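Side-chain contacts in carbohydrate deacetylase Agd3 (Neosartorya fumigata, PDB 6NWZ), which probably removes acetyl groups from the N-acetylated sugars of the fungal exopolysaccharide galactosaminogalactan and is required for biofilm formation by this mould: residues A[148-151]-A[152-155]; A[408-411]-A[412-416]; A[568-571]-A[572-576]; A[605-609]-A[610-614]. All coordinates share one frame; numbering follows the deposited sequence.

Overall arrangement
The four contacts are local and come in numerical order along the chain. Contact 1 lies in the CBM87 region, in the loop between strands 144-147 and 164-165. The other three lie in the deacetylase region. Contact 2 is on helix 400-417 and contact 3 starts helix 569-584. Contact 4 connects the next helix, 594-607, to strand 613-618. Contacts 1 and 2 are farthest apart, about 52 Å between centres, on opposite sides of the chain's centre. Contacts 3 and 4 also lie on opposite sides of that centre, about 38 Å between centres. No two contacts touch, so they are separate local arrangements, one in the carbohydrate-binding module and three in the deacetylase part.

Contact 1: residues A[148-151]-A[152-155]; sequences TDTS and DFPT
Thr150 and Phe153 are the ends of a type I beta turn, closed by a hydrogen bond of 3.2 Å from Phe153 N to Thr150 O. The Phe153 ring folds back beneath this turn. Its chi1 of 38° sets CG between the backbone N and the carbonyl carbon, which brings the ring to Thr150. Thr150 CA sits over one face, 4.2 Å from the ring centroid, in a CH-pi contact. Thr150 CB also meets Phe153 CE2 at 3.8 Å. The ring touches Ala232 and Thr235 of helix 224-237 and Ile185 of strand 182-188. The turn follows strand 144-147 in the CBM87 region, and the Asp152 side chain is about 7 Å from that of the zinc ligand Glu210. The polar side begins with an Asx turn: Asp149 OD1 accepts from Ser151 N at 3.0 Å, from above the carboxylate plane. The same oxygen takes Ser151 OG at 2.7 Å on its syn side, so two donors grip it. A water joins the halves. It donates to Asp149 O and to Asp152 OD2, and it accepts from Asp152 N at 2.9 Å. The carboxylates of Asp149 and Asp152 approach to 4.3 Å between their OD2 atoms. Lys183 makes salt bridges to both and probably offsets their repulsion.

Contact 2: residues A[408-411]-A[412-416]; sequences SFNQ and AWLKQ
Trp413 lies one turn on from Asn410 and Phe409 in helix 400-417, and its side chain runs out beside that of Asn410. Its CB starts over the backbone, 3.4 Å from Phe409 O. The CG is anti to the backbone N (chi1 175°), which sends the indole out from the helix alongside the asparagine. On the six-membered ring, CE3 meets Asn410 OD1 at 3.7 Å. The amide and the indole point the same way, and their planes are only 6° apart. At the far side of the indole, NE1 donates to Asn309 OD1. Phe258 meets the ring edge-to-face. Asn410 O accepts from Leu414 N at 2.9 Å. Backbone bonds from Ala412 N to Ser408 O and from Trp413 N to Phe409 O continue the helical pattern. The helix belongs to a beta-alpha-beta unit with strands 384-387 and 424-426. Asn410 ND2 bonds to Ser387 OG of strand 384-387 and to His304 O of strand 300-304. Its OD1 accepts from Gly306 N at the start of helix 306-313. The buried amide therefore has partners for both its oxygen and its nitrogen. These three bonds hold it and fix its rotation, and they tie the helix to Ser387, next to the zinc ligand His388.

Contact 3: residues A[568-571]-A[572-576]; sequences SIFQ and AWVET
Phe570 and Val574 make the apolar contact, one turn apart near the start of helix 569-584. Val574 CG2 sits over one face of the phenyl ring, offset toward the rim. It lies 4.0 Å from the ring centroid, a CH-pi contact, and 3.8 Å from Phe570 CZ. The ring reaches it because Phe570 CG is anti to the backbone N, with chi1 at 167°. The same methyl group lies in plane at the edge of the Trp573 indole. Phe545 meets both the Phe570 and the Trp573 rings edge-to-face.

Side-chain hydrogen bonds start the helix. Ser568 is the N-cap, and with Gln571 it forms a capping box. Ser568 OG accepts from Gln571 N at 3.0 Å. In return, Gln571 OE1 accepts from Ser568 N at 3.0 Å, from above the amide plane. It also takes Ser568 OG at 2.9 Å, in that plane and on a lone pair. Farther on, Thr576 OG1 donates to Ala572 O at 2.9 Å, and this oxygen also accepts from Thr576 N.

The main-chain bonds follow the alpha-helical pattern. Ala572 N meets Ser568 O, and Glu575 N meets Gln571 O at 2.7 Å.

Two polar ends find partners on neighbouring parts of the fold. Glu575 OE1 makes a salt bridge to Lys291 NZ and accepts from Gln579 NE2, while OE2 accepts from Trp284 NE1. Trp573 NE1 donates to Glu527 OE1, and the Trp573 side chain is about 7 Å from a bound zinc ion. At the buried helix start no preceding turn offers a carbonyl. Ser568 OG takes the N-H of Gln571 there, and the neutral Gln571 OE1 takes that of Ser568.

Contact 4: residues A[605-609]-A[610-614]; sequences YQRDQ and CGYGL
Arg607 and Cys610 are joined by a backbone hydrogen bond. Cys610 N donates to Arg607 O at 3.3 Å and closes a type I beta turn. The donor stands well above the carbonyl plane. One step earlier, Gln609 N bonds to Gln606 O at 2.9 Å. A side-chain bond is added by Gln609: its NE2 donates to Tyr605 O at 3.2 Å. The glutamine chain bends at chi2 (-61°) to turn back along the helix, and NE2 also sits above one face of the Tyr605 ring, toward its rim. Gln606 OE1 accepts from Arg637 NE.

The turn carries the chain from helix 594-607 into strand 613-618. Gly611 follows with a positive phi of 62°. Cys610 forms a disulfide with Cys635, which ties this connection to a later part of the chain.

Van der Waals contacts gather at the edge of the Tyr612 ring. Arg607 O lies in the ring plane, 3.3 Å from Tyr612 CD2. Asp608 OD1 is also at this edge, 3.8 Å from Tyr612 CE2. The carboxylate and the ring run side by side, with planes 33° apart. Their polar ends go elsewhere: Tyr612 OH bonds to Gly48 O.

Asp608 OD2 makes a salt bridge with Arg604 NE, which probably offsets its charge, and accepts from Trp472 NE1.

Contact 1: residues A[148-151]-A[152-155]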
loop_
_atom_site.group_PDB
_atom_site.type_symbol
_atom_site.label_atom_id
_atom_site.label_comp_id
_atom_site.label_asym_id
_atom_site.label_seq_id
_atom_site.Cartn_x
_atom_site.Cartn_y
_atom_site.Cartn_z
ATOM N N THR A 148 13.222 8.183 -20.153
ATOM C CA THR A 148 14.394 7.959 -20.980
ATOM C C THR A 148 15.691 8.354 -20.289
ATOM O O THR A 148 16.769 7.992 -20.771
ATOM C CB THR A 148 14.265 8.722 -22.299
ATOM O OG1 THR A 148 14.065 10.114 -22.030
ATOM C CG2 THR A 148 13.087 8.188 -23.088
ATOM N N ASP A 149 15.612 9.074 -19.174
ATOM C CA ASP A 149 16.804 9.483 -18.442
ATOM C C ASP A 149 16.400 9.688 -16.987
ATOM O O ASP A 149 15.625 10.598 -16.679
ATOM C CB ASP A 149 17.406 10.752 -19.044
ATOM C CG ASP A 149 18.717 11.156 -18.387
ATOM O OD1 ASP A 149 19.222 10.414 -17.516
ATOM O OD2 ASP A 149 19.246 12.228 -18.746
ATOM N N THR A 150 16.911 8.831 -16.105
ATOM C CA THR A 150 16.652 8.916 -14.676
ATOM C C THR A 150 17.878 9.366 -13.893
ATOM O O THR A 150 17.892 9.245 -12.664
ATOM C CB THR A 150 16.159 7.568 -14.145
ATOM O OG1 THR A 150 17.162 6.566 -14.365
ATOM C CG2 THR A 150 14.889 7.160 -14.858
ATOM N N SER A 151 18.901 9.888 -14.575
ATOM C CA SER A 151 20.153 10.251 -13.921
ATOM C C SER A 151 20.026 11.464 -13.008
ATOM O O SER A 151 20.935 11.706 -12.208
ATOM C CB SER A 151 21.231 10.514 -14.969
ATOM O OG SER A 151 20.881 11.625 -15.777
ATOM N N ASP A 152 18.943 12.232 -13.104
ATOM C CA ASP A 152 18.750 13.376 -12.227
ATOM C C ASP A 152 18.085 13.007 -10.908
ATOM O O ASP A 152 18.065 13.832 -9.987
ATOM C CB ASP A 152 17.925 14.455 -12.936
ATOM C CG ASP A 152 18.639 15.037 -14.146
ATOM O OD1 ASP A 152 19.457 15.963 -13.966
ATOM O OD2 ASP A 152 18.392 14.564 -15.276
ATOM N N PHE A 153 17.550 11.793 -10.791
ATOM C CA PHE A 153 16.924 11.317 -9.559
ATOM C C PHE A 153 17.229 9.833 -9.403
ATOM O O PHE A 153 16.329 8.984 -9.436
ATOM C CB PHE A 153 15.417 11.588 -9.575
ATOM C CG PHE A 153 14.776 11.390 -10.923
ATOM C CD1 PHE A 153 14.703 12.438 -11.833
ATOM C CD2 PHE A 153 14.241 10.162 -11.279
ATOM C CE1 PHE A 153 14.113 12.261 -13.075
ATOM C CE2 PHE A 153 13.649 9.978 -12.521
ATOM C CZ PHE A 153 13.584 11.029 -13.419
ATOM N N PRO A 154 18.505 9.484 -9.216
ATOM C CA PRO A 154 18.875 8.061 -9.225
ATOM C C PRO A 154 18.362 7.282 -8.025
ATOM O O PRO A 154 18.137 6.070 -8.143
ATOM C CB PRO A 154 20.409 8.099 -9.263
ATOM C CG PRO A 154 20.766 9.412 -8.645
ATOM C CD PRO A 154 19.675 10.363 -9.031
ATOM N N THR A 155 18.166 7.927 -6.874
ATOM C CA THR A 155 17.659 7.200 -5.716
ATOM C C THR A 155 16.175 6.875 -5.833
ATOM O O THR A 155 15.650 6.152 -4.980
ATOM C CB THR A 155 17.920 7.989 -4.426
ATOM O OG1 THR A 155 17.402 9.316 -4.559
ATOM C CG2 THR A 155 19.407 8.060 -4.134
HETATM O O HOH W 1 16.772 12.220 -15.063
#

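Contact 2: residues A[408-411]-A[412-416]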
loop_
_atom_site.group_PDB
_atom_site.type_symbol
_atom_site.label_atom_id
_atom_site.label_comp_id
_atom_site.label_asym_id
_atom_site.label_seq_id
_atom_site.Cartn_x
_atom_site.Cartn_y
_atom_site.Cartn_z
ATOM N N SER A 408 -10.876 -17.878 22.281
ATOM C CA SER A 408 -10.084 -18.653 23.232
ATOM C C SER A 408 -9.841 -20.077 22.746
ATOM O O SER A 408 -8.742 -20.618 22.927
ATOM C CB SER A 408 -10.774 -18.654 24.593
ATOM O OG SER A 408 -12.165 -18.878 24.450
ATOM N N PHE A 409 -10.850 -20.711 22.143
ATOM C CA PHE A 409 -10.662 -22.073 21.652
ATOM C C PHE A 409 -9.590 -22.121 20.575
ATOM O O PHE A 409 -8.727 -23.005 20.582
ATOM C CB PHE A 409 -11.979 -22.632 21.114
ATOM C CG PHE A 409 -12.848 -23.271 22.160
ATOM C CD1 PHE A 409 -13.275 -22.551 23.265
ATOM C CD2 PHE A 409 -13.259 -24.589 22.025
ATOM C CE1 PHE A 409 -14.084 -23.139 24.220
ATOM C CE2 PHE A 409 -14.070 -25.183 22.979
ATOM C CZ PHE A 409 -14.483 -24.456 24.076
ATOM N N ASN A 410 -9.630 -21.176 19.637
ATOM C CA ASN A 410 -8.626 -21.156 18.585
ATOM C C ASN A 410 -7.245 -20.833 19.141
ATOM O O ASN A 410 -6.237 -21.280 18.586
ATOM C CB ASN A 410 -9.024 -20.152 17.503
ATOM C CG ASN A 410 -8.613 -20.597 16.117
ATOM O OD1 ASN A 410 -8.742 -21.771 15.763
ATOM N ND2 ASN A 410 -8.109 -19.661 15.321
ATOM N N GLN A 411 -7.178 -20.065 20.233
ATOM C CA GLN A 411 -5.893 -19.809 20.876
ATOM C C GLN A 411 -5.333 -21.083 21.496
ATOM O O GLN A 411 -4.143 -21.387 21.348
ATOM C CB GLN A 411 -6.039 -18.715 21.939
ATOM C CG GLN A 411 -6.303 -17.325 21.385
ATOM C CD GLN A 411 -6.711 -16.330 22.459
ATOM O OE1 GLN A 411 -6.499 -15.124 22.319
ATOM N NE2 GLN A 411 -7.308 -16.830 23.535
ATOM N N ALA A 412 -6.180 -21.839 22.202
ATOM C CA ALA A 412 -5.725 -23.085 22.809
ATOM C C ALA A 412 -5.342 -24.103 21.746
ATOM O O ALA A 412 -4.363 -24.841 21.907
ATOM C CB ALA A 412 -6.805 -23.650 23.729
ATOM N N TRP A 413 -6.102 -24.150 20.650
ATOM C CA TRP A 413 -5.762 -25.044 19.549
ATOM C C TRP A 413 -4.428 -24.659 18.919
ATOM O O TRP A 413 -3.587 -25.527 18.654
ATOM C CB TRP A 413 -6.883 -25.034 18.508
ATOM C CG TRP A 413 -6.565 -25.823 17.276
ATOM C CD1 TRP A 413 -6.662 -27.177 17.118
ATOM C CD2 TRP A 413 -6.102 -25.305 16.025
ATOM N NE1 TRP A 413 -6.284 -27.533 15.844
ATOM C CE2 TRP A 413 -5.937 -26.402 15.153
ATOM C CE3 TRP A 413 -5.809 -24.021 15.556
ATOM C CZ2 TRP A 413 -5.493 -26.251 13.842
ATOM C CZ3 TRP A 413 -5.370 -23.874 14.252
ATOM C CH2 TRP A 413 -5.215 -24.983 13.411
ATOM N N LEU A 414 -4.212 -23.363 18.675
ATOM C CA LEU A 414 -2.928 -22.918 18.138
ATOM C C LEU A 414 -1.780 -23.246 19.083
ATOM O O LEU A 414 -0.652 -23.473 18.632
ATOM C CB LEU A 414 -2.962 -21.415 17.860
ATOM C CG LEU A 414 -3.735 -20.953 16.625
ATOM C CD1 LEU A 414 -3.919 -19.441 16.631
ATOM C CD2 LEU A 414 -3.011 -21.396 15.370
ATOM N N LYS A 415 -2.044 -23.270 20.390
ATOM C CA LYS A 415 -0.999 -23.576 21.358
ATOM C C LYS A 415 -0.739 -25.076 21.431
ATOM O O LYS A 415 0.418 -25.512 21.415
ATOM C CB LYS A 415 -1.380 -23.020 22.732
ATOM C CG LYS A 415 -0.420 -23.395 23.858
ATOM C CD LYS A 415 -0.793 -22.696 25.161
ATOM C CE LYS A 415 -0.147 -23.369 26.365
ATOM N NZ LYS A 415 1.331 -23.446 26.236
ATOM N N GLN A 416 -1.805 -25.881 21.507
ATOM C CA GLN A 416 -1.639 -27.331 21.577
ATOM C C GLN A 416 -0.980 -27.868 20.317
ATOM O O GLN A 416 -0.099 -28.732 20.381
ATOM C CB GLN A 416 -2.994 -28.013 21.789
ATOM C CG GLN A 416 -2.959 -29.526 21.573
ATOM C CD GLN A 416 -4.326 -30.186 21.658
ATOM O OE1 GLN A 416 -5.189 -29.970 20.806
ATOM N NE2 GLN A 416 -4.522 -31.009 22.682
#

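Contact 3: residues A[568-571]-A[572-576]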
loop_
_atom_site.group_PDB
_atom_site.type_symbol
_atom_site.label_atom_id
_atom_site.label_comp_id
_atom_site.label_asym_id
_atom_site.label_seq_id
_atom_site.Cartn_x
_atom_site.Cartn_y
_atom_site.Cartn_z
ATOM N N SER A 568 -1.742 -22.047 -9.165
ATOM C CA SER A 568 -3.033 -21.737 -8.566
ATOM C C SER A 568 -3.451 -20.319 -8.952
ATOM O O SER A 568 -2.644 -19.515 -9.427
ATOM C CB SER A 568 -2.970 -21.863 -7.045
ATOM O OG SER A 568 -2.156 -20.844 -6.488
ATOM N N ILE A 569 -4.734 -20.010 -8.742
ATOM C CA ILE A 569 -5.196 -18.657 -9.033
ATOM C C ILE A 569 -4.526 -17.657 -8.098
ATOM O O ILE A 569 -4.317 -16.494 -8.466
ATOM C CB ILE A 569 -6.732 -18.566 -8.958
ATOM C CG1 ILE A 569 -7.246 -19.058 -7.607
ATOM C CG2 ILE A 569 -7.373 -19.350 -10.089
ATOM C CD1 ILE A 569 -8.755 -19.003 -7.487
ATOM N N PHE A 570 -4.166 -18.085 -6.887
ATOM C CA PHE A 570 -3.421 -17.214 -5.986
ATOM C C PHE A 570 -2.015 -16.956 -6.512
ATOM O O PHE A 570 -1.563 -15.807 -6.567
ATOM C CB PHE A 570 -3.371 -17.825 -4.585
ATOM C CG PHE A 570 -2.371 -17.171 -3.681
ATOM C CD1 PHE A 570 -2.651 -15.953 -3.085
ATOM C CD2 PHE A 570 -1.146 -17.768 -3.431
ATOM C CE1 PHE A 570 -1.729 -15.344 -2.255
ATOM C CE2 PHE A 570 -0.221 -17.166 -2.600
ATOM C CZ PHE A 570 -0.511 -15.953 -2.014
ATOM N N GLN A 571 -1.305 -18.016 -6.906
ATOM C CA GLN A 571 0.040 -17.839 -7.444
ATOM C C GLN A 571 0.025 -16.999 -8.717
ATOM O O GLN A 571 0.893 -16.138 -8.911
ATOM C CB GLN A 571 0.679 -19.201 -7.703
ATOM C CG GLN A 571 0.924 -20.002 -6.437
ATOM C CD GLN A 571 1.232 -21.455 -6.726
ATOM O OE1 GLN A 571 0.325 -22.261 -6.941
ATOM N NE2 GLN A 571 2.514 -21.798 -6.740
ATOM N N ALA A 572 -0.956 -17.226 -9.596
ATOM C CA ALA A 572 -1.040 -16.441 -10.824
ATOM C C ALA A 572 -1.207 -14.957 -10.532
ATOM O O ALA A 572 -0.708 -14.113 -11.287
ATOM C CB ALA A 572 -2.196 -16.937 -11.694
ATOM N N TRP A 573 -1.909 -14.619 -9.451
ATOM C CA TRP A 573 -2.055 -13.218 -9.080
ATOM C C TRP A 573 -0.730 -12.653 -8.584
ATOM O O TRP A 573 -0.298 -11.580 -9.022
ATOM C CB TRP A 573 -3.152 -13.071 -8.020
ATOM C CG TRP A 573 -3.436 -11.644 -7.616
ATOM C CD1 TRP A 573 -4.383 -10.814 -8.146
ATOM C CD2 TRP A 573 -2.770 -10.887 -6.593
ATOM N NE1 TRP A 573 -4.347 -9.592 -7.522
ATOM C CE2 TRP A 573 -3.366 -9.610 -6.565
ATOM C CE3 TRP A 573 -1.729 -11.165 -5.702
ATOM C CZ2 TRP A 573 -2.956 -8.612 -5.680
ATOM C CZ3 TRP A 573 -1.324 -10.172 -4.821
ATOM C CH2 TRP A 573 -1.936 -8.911 -4.819
ATOM N N VAL A 574 -0.061 -13.376 -7.683
ATOM C CA VAL A 574 1.214 -12.909 -7.149
ATOM C C VAL A 574 2.255 -12.810 -8.260
ATOM O O VAL A 574 3.010 -11.835 -8.335
ATOM C CB VAL A 574 1.679 -13.827 -6.001
ATOM C CG1 VAL A 574 3.045 -13.394 -5.473
ATOM C CG2 VAL A 574 0.647 -13.828 -4.882
ATOM N N GLU A 575 2.304 -13.806 -9.147
ATOM C CA GLU A 575 3.225 -13.737 -10.279
ATOM C C GLU A 575 2.971 -12.488 -11.116
ATOM O O GLU A 575 3.912 -11.791 -11.514
ATOM C CB GLU A 575 3.104 -14.997 -11.140
ATOM C CG GLU A 575 3.686 -16.247 -10.498
ATOM C CD GLU A 575 5.204 -16.271 -10.523
ATOM O OE1 GLU A 575 5.802 -15.420 -11.214
ATOM O OE2 GLU A 575 5.799 -17.143 -9.856
ATOM N N THR A 576 1.701 -12.184 -11.387
ATOM C CA THR A 576 1.378 -11.000 -12.176
ATOM C C THR A 576 1.822 -9.731 -11.464
ATOM O O THR A 576 2.418 -8.837 -12.076
ATOM C CB THR A 576 -0.123 -10.964 -12.459
ATOM O OG1 THR A 576 -0.474 -12.076 -13.292
ATOM C CG2 THR A 576 -0.523 -9.653 -13.135
#

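Contact 4: residues A[605-609]-A[610-614]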
loop_
_atom_site.group_PDB
_atom_site.type_symbol
_atom_site.label_atom_id
_atom_site.label_comp_id
_atom_site.label_asym_id
_atom_site.label_seq_id
_atom_site.Cartn_x
_atom_site.Cartn_y
_atom_site.Cartn_z
ATOM N N TYR A 605 0.647 6.410 12.389
ATOM C CA TYR A 605 -0.403 7.298 12.869
ATOM C C TYR A 605 0.092 8.172 14.015
ATOM O O TYR A 605 -0.276 9.349 14.110
ATOM C CB TYR A 605 -1.620 6.479 13.299
ATOM C CG TYR A 605 -2.638 7.265 14.087
ATOM C CD1 TYR A 605 -3.582 8.057 13.448
ATOM C CD2 TYR A 605 -2.655 7.217 15.477
ATOM C CE1 TYR A 605 -4.514 8.780 14.170
ATOM C CE2 TYR A 605 -3.583 7.937 16.206
ATOM C CZ TYR A 605 -4.509 8.715 15.549
ATOM O OH TYR A 605 -5.431 9.428 16.276
ATOM N N GLN A 606 0.938 7.621 14.887
ATOM C CA GLN A 606 1.345 8.354 16.082
ATOM C C GLN A 606 2.361 9.442 15.760
ATOM O O GLN A 606 2.203 10.591 16.188
ATOM C CB GLN A 606 1.896 7.387 17.127
ATOM C CG GLN A 606 0.820 6.592 17.842
ATOM C CD GLN A 606 1.382 5.717 18.939
ATOM O OE1 GLN A 606 2.584 5.456 18.988
ATOM N NE2 GLN A 606 0.515 5.261 19.834
ATOM N N ARG A 607 3.410 9.109 15.001
ATOM C CA ARG A 607 4.413 10.113 14.660
ATOM C C ARG A 607 3.847 11.229 13.792
ATOM O O ARG A 607 4.426 12.320 13.755
ATOM C CB ARG A 607 5.608 9.467 13.954
ATOM C CG ARG A 607 5.302 8.892 12.588
ATOM C CD ARG A 607 6.579 8.459 11.890
ATOM N NE ARG A 607 6.300 7.768 10.636
ATOM C CZ ARG A 607 6.157 6.451 10.532
ATOM N NH1 ARG A 607 6.272 5.687 11.609
ATOM N NH2 ARG A 607 5.897 5.900 9.357
ATOM N N ASP A 608 2.738 10.985 13.090
ATOM C CA ASP A 608 2.095 12.053 12.332
ATOM C C ASP A 608 1.426 13.077 13.241
ATOM O O ASP A 608 1.110 14.179 12.785
ATOM C CB ASP A 608 1.068 11.472 11.355
ATOM C CG ASP A 608 1.710 10.802 10.147
ATOM O OD1 ASP A 608 2.952 10.859 10.002
ATOM O OD2 ASP A 608 0.962 10.214 9.336
ATOM N N GLN A 609 1.203 12.737 14.508
ATOM C CA GLN A 609 0.630 13.668 15.471
ATOM C C GLN A 609 1.677 14.519 16.176
ATOM O O GLN A 609 1.308 15.432 16.921
ATOM C CB GLN A 609 -0.190 12.911 16.524
ATOM C CG GLN A 609 -1.107 11.834 15.962
ATOM C CD GLN A 609 -2.152 12.383 15.012
ATOM O OE1 GLN A 609 -2.602 13.522 15.151
ATOM N NE2 GLN A 609 -2.543 11.574 14.034
ATOM N N CYS A 610 2.966 14.243 15.971
ATOM C CA CYS A 610 4.025 15.003 16.621
ATOM C C CYS A 610 4.410 16.265 15.863
ATOM O O CYS A 610 5.092 17.125 16.431
ATOM C CB CYS A 610 5.273 14.132 16.800
ATOM S SG CYS A 610 5.088 12.726 17.926
ATOM N N GLY A 611 3.999 16.398 14.605
ATOM C CA GLY A 611 4.422 17.530 13.805
ATOM C C GLY A 611 5.923 17.566 13.596
ATOM O O GLY A 611 6.575 18.569 13.900
ATOM N N TYR A 612 6.487 16.476 13.084
ATOM C CA TYR A 612 7.920 16.424 12.845
ATOM C C TYR A 612 8.279 17.205 11.588
ATOM O O TYR A 612 7.471 17.350 10.665
ATOM C CB TYR A 612 8.406 14.978 12.723
ATOM C CG TYR A 612 7.836 14.214 11.549
ATOM C CD1 TYR A 612 8.424 14.286 10.292
ATOM C CD2 TYR A 612 6.719 13.408 11.702
ATOM C CE1 TYR A 612 7.908 13.589 9.222
ATOM C CE2 TYR A 612 6.197 12.704 10.637
ATOM C CZ TYR A 612 6.794 12.797 9.401
ATOM O OH TYR A 612 6.271 12.097 8.340
ATOM N N GLY A 613 9.508 17.707 11.559
ATOM C CA GLY A 613 9.987 18.447 10.409
ATOM C C GLY A 613 11.486 18.306 10.265
ATOM O O GLY A 613 12.197 17.940 11.208
ATOM N N LEU A 614 11.960 18.601 9.059
ATOM C CA LEU A 614 13.378 18.574 8.747
ATOM C C LEU A 614 13.810 19.945 8.251
ATOM O O LEU A 614 13.009 20.709 7.703
ATOM C CB LEU A 614 13.698 17.508 7.688
ATOM C CG LEU A 614 15.169 17.206 7.383
ATOM C CD1 LEU A 614 15.859 16.579 8.583
ATOM C CD2 LEU A 614 15.287 16.302 6.168
#